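Local coordinates for hypothetical protein PH0435 (Pyrococcus horikoshii, PDB 2YV4) that is of unknown function but, as the C-terminal domain of a Sua5 protein, probably belongs to an enzyme making threonylcarbamoyl-AMP for transfer RNA modification, at residues A4-R13 with V73-E83; G51-F62 with R84-L94. All blocks are in the same frame, centred on the assembly; numbering follows the deposited sequence.

Contact 1 (A4-R13 with V73-E83)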
loop_
_atom_site.group_PDB
_atom_site.type_symbol
_atom_site.label_atom_id
_atom_site.label_comp_id
_atom_site.label_asym_id
_atom_site.label_seq_id
_atom_site.Cartn_x
_atom_site.Cartn_y
_atom_site.Cartn_z
ATOM N N ALA A 4 4.888 0.968 -10.951
ATOM C CA ALA A 4 3.984 -0.097 -10.533
ATOM C C ALA A 4 2.541 0.375 -10.414
ATOM O O ALA A 4 2.273 1.560 -10.213
ATOM C CB ALA A 4 4.443 -0.673 -9.200
ATOM N N GLU A 5 1.609 -0.562 -10.547
ATOM C CA GLU A 5 0.196 -0.237 -10.405
ATOM C C GLU A 5 0.017 0.028 -8.913
ATOM O O GLU A 5 0.597 -0.670 -8.085
ATOM C CB GLU A 5 -0.677 -1.427 -10.810
ATOM C CG GLU A 5 -2.174 -1.133 -10.782
ATOM C CD GLU A 5 -3.025 -2.393 -10.770
ATOM O OE1 GLU A 5 -2.615 -3.400 -11.388
ATOM O OE2 GLU A 5 -4.111 -2.372 -10.153
ATOM N N VAL A 6 -0.771 1.037 -8.565
ATOM C CA VAL A 6 -0.988 1.344 -7.163
ATOM C C VAL A 6 -2.419 1.009 -6.751
ATOM O O VAL A 6 -3.382 1.374 -7.434
ATOM C CB VAL A 6 -0.675 2.828 -6.880
ATOM C CG1 VAL A 6 -1.013 3.181 -5.437
ATOM C CG2 VAL A 6 0.806 3.090 -7.156
ATOM N N ILE A 7 -2.544 0.277 -5.651
ATOM C CA ILE A 7 -3.847 -0.111 -5.125
ATOM C C ILE A 7 -3.934 0.302 -3.665
ATOM O O ILE A 7 -3.127 -0.134 -2.842
ATOM C CB ILE A 7 -4.067 -1.636 -5.176
ATOM C CG1 ILE A 7 -3.963 -2.141 -6.616
ATOM C CG2 ILE A 7 -5.429 -1.975 -4.570
ATOM C CD1 ILE A 7 -4.136 -3.640 -6.743
ATOM N N VAL A 8 -4.912 1.141 -3.347
ATOM C CA VAL A 8 -5.111 1.585 -1.976
ATOM C C VAL A 8 -6.250 0.769 -1.364
ATOM O O VAL A 8 -7.357 0.746 -1.899
ATOM C CB VAL A 8 -5.492 3.081 -1.927
ATOM C CG1 VAL A 8 -5.700 3.519 -0.478
ATOM C CG2 VAL A 8 -4.421 3.909 -2.598
ATOM N N VAL A 9 -5.974 0.084 -0.258
ATOM C CA VAL A 9 -7.005 -0.705 0.415
ATOM C C VAL A 9 -7.443 0.076 1.653
ATOM O O VAL A 9 -6.657 0.296 2.581
ATOM C CB VAL A 9 -6.480 -2.093 0.827
ATOM C CG1 VAL A 9 -7.558 -2.852 1.607
ATOM C CG2 VAL A 9 -6.084 -2.876 -0.419
ATOM N N GLU A 10 -8.704 0.494 1.659
ATOM C CA GLU A 10 -9.241 1.298 2.753
ATOM C C GLU A 10 -10.346 0.651 3.575
ATOM O O GLU A 10 -11.017 -0.282 3.127
ATOM C CB GLU A 10 -9.747 2.630 2.195
ATOM C CG GLU A 10 -10.477 2.471 0.878
ATOM C CD GLU A 10 -11.436 3.605 0.592
ATOM O OE1 GLU A 10 -10.991 4.771 0.521
ATOM O OE2 GLU A 10 -12.644 3.319 0.433
ATOM N N GLY A 11 -10.540 1.180 4.776
ATOM C CA GLY A 11 -11.559 0.666 5.670
ATOM C C GLY A 11 -11.010 0.572 7.077
ATOM O O GLY A 11 -9.887 1.017 7.332
ATOM N N PRO A 12 -11.778 0.017 8.028
ATOM C CA PRO A 12 -11.256 -0.087 9.395
ATOM C C PRO A 12 -10.028 -0.991 9.382
ATOM O O PRO A 12 -9.963 -1.937 8.591
ATOM C CB PRO A 12 -12.433 -0.679 10.176
ATOM C CG PRO A 12 -13.179 -1.466 9.129
ATOM C CD PRO A 12 -13.136 -0.544 7.932
ATOM N N ARG A 13 -9.061 -0.699 10.249
ATOM C CA ARG A 13 -7.829 -1.475 10.300
ATOM C C ARG A 13 -8.010 -2.990 10.297
ATOM O O ARG A 13 -7.324 -3.697 9.559
ATOM C CB ARG A 13 -6.989 -1.084 11.518
ATOM C CG ARG A 13 -5.680 -1.867 11.595
ATOM C CD ARG A 13 -4.890 -1.570 12.852
ATOM N NE ARG A 13 -4.561 -0.156 12.980
ATOM C CZ ARG A 13 -5.202 0.693 13.774
ATOM N NH1 ARG A 13 -6.214 0.268 14.523
ATOM N NH2 ARG A 13 -4.831 1.965 13.821
ATOM N N VAL A 73 8.807 -3.964 -8.437
ATOM C CA VAL A 73 7.503 -4.522 -8.091
ATOM C C VAL A 73 6.451 -4.199 -9.161
ATOM O O VAL A 73 6.432 -3.098 -9.706
ATOM C CB VAL A 73 7.021 -3.980 -6.723
ATOM C CG1 VAL A 73 5.567 -4.320 -6.515
ATOM C CG2 VAL A 73 7.858 -4.588 -5.606
ATOM N N ASP A 74 5.583 -5.168 -9.446
ATOM C CA ASP A 74 4.519 -5.012 -10.439
ATOM C C ASP A 74 3.320 -4.249 -9.879
ATOM O O ASP A 74 2.722 -3.413 -10.564
ATOM C CB ASP A 74 4.047 -6.386 -10.926
ATOM C CG ASP A 74 5.153 -7.177 -11.590
ATOM O OD1 ASP A 74 5.761 -6.653 -12.548
ATOM O OD2 ASP A 74 5.412 -8.319 -11.156
ATOM N N VAL A 75 2.968 -4.547 -8.630
ATOM C CA VAL A 75 1.840 -3.893 -7.976
ATOM C C VAL A 75 2.196 -3.490 -6.548
ATOM O O VAL A 75 2.821 -4.255 -5.813
ATOM C CB VAL A 75 0.608 -4.824 -7.937
ATOM C CG1 VAL A 75 -0.562 -4.131 -7.244
ATOM C CG2 VAL A 75 0.225 -5.228 -9.352
ATOM N N VAL A 76 1.799 -2.279 -6.171
ATOM C CA VAL A 76 2.055 -1.757 -4.836
ATOM C C VAL A 76 0.723 -1.558 -4.132
ATOM O O VAL A 76 -0.163 -0.887 -4.650
ATOM C CB VAL A 76 2.788 -0.387 -4.886
ATOM C CG1 VAL A 76 2.887 0.213 -3.482
ATOM C CG2 VAL A 76 4.180 -0.560 -5.469
ATOM N N ILE A 77 0.577 -2.159 -2.960
ATOM C CA ILE A 77 -0.650 -2.005 -2.186
ATOM C C ILE A 77 -0.339 -1.029 -1.068
ATOM O O ILE A 77 0.592 -1.242 -0.289
ATOM C CB ILE A 77 -1.105 -3.339 -1.566
ATOM C CG1 ILE A 77 -1.416 -4.349 -2.676
ATOM C CG2 ILE A 77 -2.329 -3.108 -0.678
ATOM C CD1 ILE A 77 -1.705 -5.760 -2.163
ATOM N N ALA A 78 -1.094 0.062 -1.009
ATOM C CA ALA A 78 -0.895 1.055 0.036
ATOM C C ALA A 78 -2.019 0.886 1.043
ATOM O O ALA A 78 -3.190 0.971 0.695
ATOM C CB ALA A 78 -0.915 2.467 -0.557
ATOM N N GLU A 79 -1.644 0.624 2.285
ATOM C CA GLU A 79 -2.591 0.431 3.378
ATOM C C GLU A 79 -3.252 1.771 3.720
ATOM O O GLU A 79 -2.562 2.727 4.061
ATOM C CB GLU A 79 -1.827 -0.107 4.587
ATOM C CG GLU A 79 -2.662 -0.607 5.736
ATOM C CD GLU A 79 -1.789 -1.131 6.861
ATOM O OE1 GLU A 79 -0.920 -1.989 6.581
ATOM O OE2 GLU A 79 -1.964 -0.684 8.017
ATOM N N GLY A 80 -4.579 1.839 3.623
ATOM C CA GLY A 80 -5.280 3.077 3.933
ATOM C C GLY A 80 -6.357 2.895 4.991
ATOM O O GLY A 80 -7.550 2.902 4.671
ATOM N N VAL A 81 -5.950 2.742 6.250
ATOM C CA VAL A 81 -6.910 2.536 7.332
ATOM C C VAL A 81 -7.650 3.819 7.709
ATOM O O VAL A 81 -7.126 4.925 7.546
ATOM C CB VAL A 81 -6.229 1.942 8.598
ATOM C CG1 VAL A 81 -5.470 0.663 8.222
ATOM C CG2 VAL A 81 -5.288 2.966 9.234
ATOM N N GLU A 82 -8.875 3.660 8.203
ATOM C CA GLU A 82 -9.696 4.800 8.598
ATOM C C GLU A 82 -9.139 5.454 9.851
ATOM O O GLU A 82 -9.096 6.678 9.954
ATOM C CB GLU A 82 -11.138 4.354 8.859
ATOM C CG GLU A 82 -11.784 3.656 7.676
ATOM C CD GLU A 82 -13.216 3.246 7.952
ATOM O OE1 GLU A 82 -13.466 2.615 9.001
ATOM O OE2 GLU A 82 -14.091 3.549 7.115
ATOM N N GLU A 83 -8.710 4.628 10.800
ATOM C CA GLU A 83 -8.163 5.123 12.057
ATOM C C GLU A 83 -7.043 6.141 11.865
ATOM O O GLU A 83 -6.135 5.941 11.062
ATOM C CB GLU A 83 -7.654 3.954 12.912
ATOM C CG GLU A 83 -8.757 3.092 13.514
ATOM C CD GLU A 83 -9.204 1.952 12.613
ATOM O OE1 GLU A 83 -8.907 1.982 11.397
ATOM O OE2 GLU A 83 -9.864 1.024 13.127
HETATM O O HOH W 1 -3.995 4.172 12.562
#
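From Glu-5 with Val-75 to Gly-11 with Val-81 the two strands run parallel at 25° to each other, their axes 4.6 Å apart, in regular register. Glu-5, Ile-7 and Val-9 each give their N-H to one even-numbered residue of 74-80 and take one from the next, as where Val-76 N meets Glu-5 O at 2.8 Å; the bond from Gly-11 N to Gly-80 O is weak, but Glu-82 N still donates to Gly-11 O. At the backbone angles of Gly-11 a CB would collide with the carbonyl O of Glu-10 and with Pro-12 CD, which calls for glycine. On one face Ile-7 CD1 reaches diagonally to Val-75 CG1 at 3.6 Å, and Val-9 CG2 meets Ile-77 CG2 at 3.8 Å in the same way. On the other face Ala-4 CB packs on Val-76 CG2.

Beyond the strands the pairing turns polar. The Glu-83 chain bends at its second torsion (chi2 88°) and brings OE1 to Arg-13 N at 2.9 Å, on the syn side of the carboxylate. Glu-83 lies over one face of the Arg-13 guanidinium, the planes 38° apart, with Arg-13 NH2 3.6 Å from Glu-83 CB; the long salt bridge from NH1 to OE2 is charge alone. A water also links Glu-83 O to Arg-13 NH2, weakly at the arginine. With an alanine here instead of Glu-83, Arg-13 N is likely to lose its carboxylate acceptor and the guanidinium to be freer to turn.

The pair lies at the heart of a five-stranded parallel sheet, with 34-38 beyond 75-81 and 101-104 beyond 5-11. Val-9 and Glu-79 face helix 13-29, the Glu-79 carboxylate being held by Tyr-42 and Ser-39, while Val-76 packs under helix 54-70 and Ala-78 under helix 86-93, completing a three-layer alpha/beta sandwich.

Contact 2 (G51-F62 with R84-L94)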
loop_
_atom_site.group_PDB
_atom_site.type_symbol
_atom_site.label_atom_id
_atom_site.label_comp_id
_atom_site.label_asym_id
_atom_site.label_seq_id
_atom_site.Cartn_x
_atom_site.Cartn_y
_atom_site.Cartn_z
ATOM N N GLY A 51 4.093 4.654 7.959
ATOM C CA GLY A 51 4.166 5.693 8.969
ATOM C C GLY A 51 2.905 5.539 9.798
ATOM O O GLY A 51 1.926 4.972 9.318
ATOM N N SER A 52 2.917 6.033 11.031
ATOM C CA SER A 52 1.756 5.909 11.904
ATOM C C SER A 52 0.995 7.217 12.119
ATOM O O SER A 52 0.097 7.287 12.953
ATOM C CB SER A 52 2.188 5.332 13.255
ATOM O OG SER A 52 3.254 6.084 13.809
ATOM N N SER A 53 1.348 8.250 11.363
ATOM C CA SER A 53 0.677 9.538 11.489
ATOM C C SER A 53 0.472 10.151 10.114
ATOM O O SER A 53 1.154 9.785 9.155
ATOM C CB SER A 53 1.516 10.494 12.333
ATOM O OG SER A 53 2.625 10.959 11.585
ATOM N N VAL A 54 -0.461 11.093 10.018
ATOM C CA VAL A 54 -0.718 11.752 8.745
ATOM C C VAL A 54 0.568 12.417 8.255
ATOM O O VAL A 54 0.914 12.324 7.074
ATOM C CB VAL A 54 -1.845 12.807 8.882
ATOM C CG1 VAL A 54 -1.872 13.721 7.671
ATOM C CG2 VAL A 54 -3.189 12.101 9.037
ATOM N N GLU A 55 1.282 13.076 9.166
ATOM C CA GLU A 55 2.529 13.747 8.809
ATOM C C GLU A 55 3.557 12.768 8.246
ATOM O O GLU A 55 4.254 13.076 7.281
ATOM C CB GLU A 55 3.126 14.466 10.024
ATOM C CG GLU A 55 4.558 14.940 9.800
ATOM C CD GLU A 55 5.063 15.868 10.891
ATOM O OE1 GLU A 55 5.044 15.471 12.078
ATOM O OE2 GLU A 55 5.485 16.997 10.558
ATOM N N GLU A 56 3.654 11.592 8.857
ATOM C CA GLU A 56 4.599 10.586 8.394
ATOM C C GLU A 56 4.222 10.078 7.011
ATOM O O GLU A 56 5.092 9.847 6.176
ATOM C CB GLU A 56 4.667 9.420 9.382
ATOM C CG GLU A 56 5.437 9.751 10.651
ATOM C CD GLU A 56 5.492 8.585 11.617
ATOM O OE1 GLU A 56 5.972 7.500 11.221
ATOM O OE2 GLU A 56 5.056 8.756 12.774
ATOM N N VAL A 57 2.926 9.908 6.767
ATOM C CA VAL A 57 2.469 9.437 5.468
ATOM C C VAL A 57 2.932 10.395 4.377
ATOM O O VAL A 57 3.543 9.985 3.387
ATOM C CB VAL A 57 0.929 9.331 5.419
ATOM C CG1 VAL A 57 0.458 9.183 3.970
ATOM C CG2 VAL A 57 0.465 8.134 6.251
ATOM N N ALA A 58 2.634 11.675 4.566
ATOM C CA ALA A 58 3.008 12.698 3.601
ATOM C C ALA A 58 4.509 12.685 3.350
ATOM O O ALA A 58 4.971 12.952 2.237
ATOM C CB ALA A 58 2.573 14.072 4.110
ATOM N N LYS A 59 5.267 12.356 4.388
ATOM C CA LYS A 59 6.718 12.326 4.305
ATOM C C LYS A 59 7.329 11.056 3.714
ATOM O O LYS A 59 8.304 11.132 2.968
ATOM C CB LYS A 59 7.315 12.560 5.698
ATOM C CG LYS A 59 8.832 12.643 5.714
ATOM C CD LYS A 59 9.388 12.736 7.129
ATOM C CE LYS A 59 10.913 12.822 7.105
ATOM N NZ LYS A 59 11.510 12.881 8.469
ATOM N N ASN A 60 6.764 9.895 4.032
ATOM C CA ASN A 60 7.321 8.626 3.555
ATOM C C ASN A 60 6.766 8.022 2.262
ATOM O O ASN A 60 7.464 7.272 1.582
ATOM C CB ASN A 60 7.192 7.545 4.639
ATOM C CG ASN A 60 7.703 7.995 5.992
ATOM O OD1 ASN A 60 8.766 8.607 6.098
ATOM N ND2 ASN A 60 6.951 7.670 7.043
ATOM N N LEU A 61 5.518 8.330 1.928
ATOM C CA LEU A 61 4.890 7.730 0.750
ATOM C C LEU A 61 5.704 7.692 -0.541
ATOM O O LEU A 61 5.959 6.613 -1.079
ATOM C CB LEU A 61 3.528 8.382 0.483
ATOM C CG LEU A 61 2.693 7.666 -0.581
ATOM C CD1 LEU A 61 2.536 6.194 -0.204
ATOM C CD2 LEU A 61 1.336 8.338 -0.703
ATOM N N PHE A 62 6.105 8.854 -1.048
ATOM C CA PHE A 62 6.871 8.898 -2.291
ATOM C C PHE A 62 8.232 8.212 -2.170
ATOM O O PHE A 62 8.730 7.617 -3.129
ATOM C CB PHE A 62 7.013 10.351 -2.763
ATOM C CG PHE A 62 5.804 10.861 -3.508
ATOM C CD1 PHE A 62 4.521 10.458 -3.141
ATOM C CD2 PHE A 62 5.947 11.747 -4.573
ATOM C CE1 PHE A 62 3.397 10.927 -3.823
ATOM C CE2 PHE A 62 4.830 12.224 -5.262
ATOM C CZ PHE A 62 3.551 11.812 -4.885
ATOM N N ARG A 84 -7.120 7.234 12.617
ATOM C CA ARG A 84 -6.130 8.303 12.566
ATOM C C ARG A 84 -5.964 8.968 11.202
ATOM O O ARG A 84 -4.953 9.616 10.945
ATOM C CB ARG A 84 -4.777 7.791 13.057
ATOM C CG ARG A 84 -4.768 7.455 14.539
ATOM C CD ARG A 84 -3.390 7.034 15.002
ATOM N NE ARG A 84 -3.393 6.635 16.404
ATOM C CZ ARG A 84 -2.342 6.125 17.036
ATOM N NH1 ARG A 84 -1.196 5.954 16.388
ATOM N NH2 ARG A 84 -2.437 5.783 18.315
ATOM N N GLY A 85 -6.960 8.805 10.336
ATOM C CA GLY A 85 -6.920 9.420 9.020
ATOM C C GLY A 85 -5.796 9.033 8.073
ATOM O O GLY A 85 -5.509 9.773 7.131
ATOM N N LEU A 86 -5.168 7.882 8.289
ATOM C CA LEU A 86 -4.071 7.469 7.414
ATOM C C LEU A 86 -4.511 7.261 5.964
ATOM O O LEU A 86 -3.838 7.717 5.038
ATOM C CB LEU A 86 -3.408 6.196 7.953
ATOM C CG LEU A 86 -2.888 6.286 9.395
ATOM C CD1 LEU A 86 -2.000 5.083 9.688
ATOM C CD2 LEU A 86 -2.100 7.579 9.592
ATOM N N GLY A 87 -5.641 6.582 5.771
ATOM C CA GLY A 87 -6.142 6.341 4.426
ATOM C C GLY A 87 -6.396 7.622 3.651
ATOM O O GLY A 87 -6.030 7.735 2.480
ATOM N N LEU A 88 -7.038 8.592 4.294
ATOM C CA LEU A 88 -7.303 9.867 3.634
ATOM C C LEU A 88 -5.988 10.546 3.254
ATOM O O LEU A 88 -5.854 11.086 2.151
ATOM C CB LEU A 88 -8.116 10.789 4.547
ATOM C CG LEU A 88 -8.257 12.239 4.072
ATOM C CD1 LEU A 88 -8.818 12.269 2.652
ATOM C CD2 LEU A 88 -9.158 13.008 5.027
ATOM N N ALA A 89 -5.017 10.513 4.164
ATOM C CA ALA A 89 -3.718 11.124 3.906
ATOM C C ALA A 89 -3.047 10.447 2.721
ATOM O O ALA A 89 -2.427 11.113 1.892
ATOM C CB ALA A 89 -2.823 11.022 5.145
ATOM N N VAL A 90 -3.154 9.121 2.651
ATOM C CA VAL A 90 -2.560 8.377 1.545
ATOM C C VAL A 90 -3.136 8.866 0.220
ATOM O O VAL A 90 -2.396 9.186 -0.710
ATOM C CB VAL A 90 -2.824 6.856 1.671
ATOM C CG1 VAL A 90 -2.434 6.149 0.375
ATOM C CG2 VAL A 90 -2.018 6.278 2.834
HETATM N N MSE A 91 -4.462 8.928 0.138
HETATM C CA MSE A 91 -5.122 9.379 -1.082
HETATM C C MSE A 91 -4.750 10.825 -1.418
HETATM O O MSE A 91 -4.521 11.154 -2.580
HETATM C CB MSE A 91 -6.647 9.227 -0.956
HETATM C CG MSE A 91 -7.134 7.768 -0.958
HETATM SE SE MSE A 91 -9.071 7.590 -1.192
HETATM C CE MSE A 91 -9.187 8.576 -2.820
ATOM N N ASN A 92 -4.684 11.687 -0.407
ATOM C CA ASN A 92 -4.315 13.085 -0.637
ATOM C C ASN A 92 -2.924 13.194 -1.260
ATOM O O ASN A 92 -2.737 13.873 -2.271
ATOM C CB ASN A 92 -4.349 13.872 0.677
ATOM C CG ASN A 92 -5.759 14.159 1.145
ATOM O OD1 ASN A 92 -5.976 14.562 2.286
ATOM N ND2 ASN A 92 -6.730 13.962 0.256
ATOM N N ARG A 93 -1.949 12.523 -0.657
ATOM C CA ARG A 93 -0.578 12.553 -1.165
ATOM C C ARG A 93 -0.486 11.876 -2.533
ATOM O O ARG A 93 0.442 12.124 -3.305
ATOM C CB ARG A 93 0.357 11.854 -0.172
ATOM C CG ARG A 93 1.811 11.764 -0.609
ATOM C CD ARG A 93 2.443 13.134 -0.788
ATOM N NE ARG A 93 3.864 13.026 -1.114
ATOM C CZ ARG A 93 4.626 14.047 -1.495
ATOM N NH1 ARG A 93 4.108 15.264 -1.603
ATOM N NH2 ARG A 93 5.912 13.851 -1.763
ATOM N N LEU A 94 -1.465 11.028 -2.829
ATOM C CA LEU A 94 -1.507 10.305 -4.091
ATOM C C LEU A 94 -2.207 11.116 -5.177
ATOM O O LEU A 94 -2.149 10.761 -6.357
ATOM C CB LEU A 94 -2.226 8.969 -3.889
ATOM C CG LEU A 94 -1.481 7.685 -4.258
ATOM C CD1 LEU A 94 -0.011 7.776 -3.881
ATOM C CD2 LEU A 94 -2.150 6.518 -3.551
HETATM O O HOH W 2 -1.479 4.646 13.574
#
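Arg-93 lays its guanidinium over the ring of Phe-62 and has more surface buried here than any other residue of the pair of helices, which run in the same general direction at 34° with axes 9.0 Å apart. CZ stands 3.8 Å from the ring centroid, almost on the ring normal, a cation-pi contact, although the two planes are 43° apart; of the guanidinium atoms NE comes nearest the ring, 3.3 Å from Phe-62 CD1. The chain leaves with CG anti to the backbone N (chi1 178°) and bends at chi2, which carries the charged end across the side of helix 54-62. There the opposite face of the guanidinium lies against the carbonyl O of Ala-58. The stem of the arginine is apolar contact: its CG rests 3.5 Å from Leu-61 CD2, the two chains running alongside in opposing senses, and the same methyl presses tightly on Leu-94 CD1.

At the other end Leu-86 fills the corner where helix 54-62 begins. Its CD2 lies 3.7 Å from Ser-53 C and also approaches Val-57 CG2, while CD1 faces Gly-51 O. Ser-53 is the N-cap of that helix, its OG accepting from Glu-56 N at 3.0 Å. Between the two ends Ala-89 CB, a small side chain that the two valine methyls can reach, sits against Val-54 CG1 and Val-57 CG1. Outside, a water donates to Ser-52 O and is weakly bound by Arg-84 NH1.

Val-90 and Leu-86 also touch strand 75-81, so the apolar strip continues into the sheet. With direct hydrogen bonds between the segments absent, the fit of the helices depends on the shape of methyl groups at the centre and, at the Phe-62 end, on the position of the arginine over the ring.

How the contacts relate
The centre of contact 1 lies about 3 Å from the centre of the chain and that of contact 2 about 11 Å from it, so the first is core and the second partly surface. The first is backbone hydrogen bonding with aliphatic side chains, with its Arg-13 and Glu-83 pairing beyond the strand ends; the second has side-chain packing and a cation-pi pair. They touch directly: helix 86-93 follows strand 75-81 in the chain, Val-81 O probably accepts from Gly-87 N at 2.8 Å, and Val-8 CG2 packs on Leu-94 CD2. The helix pair thus covers one face of the sheet whose central strands contact 1 joins, and the segments of the two contacts alternate along the chain.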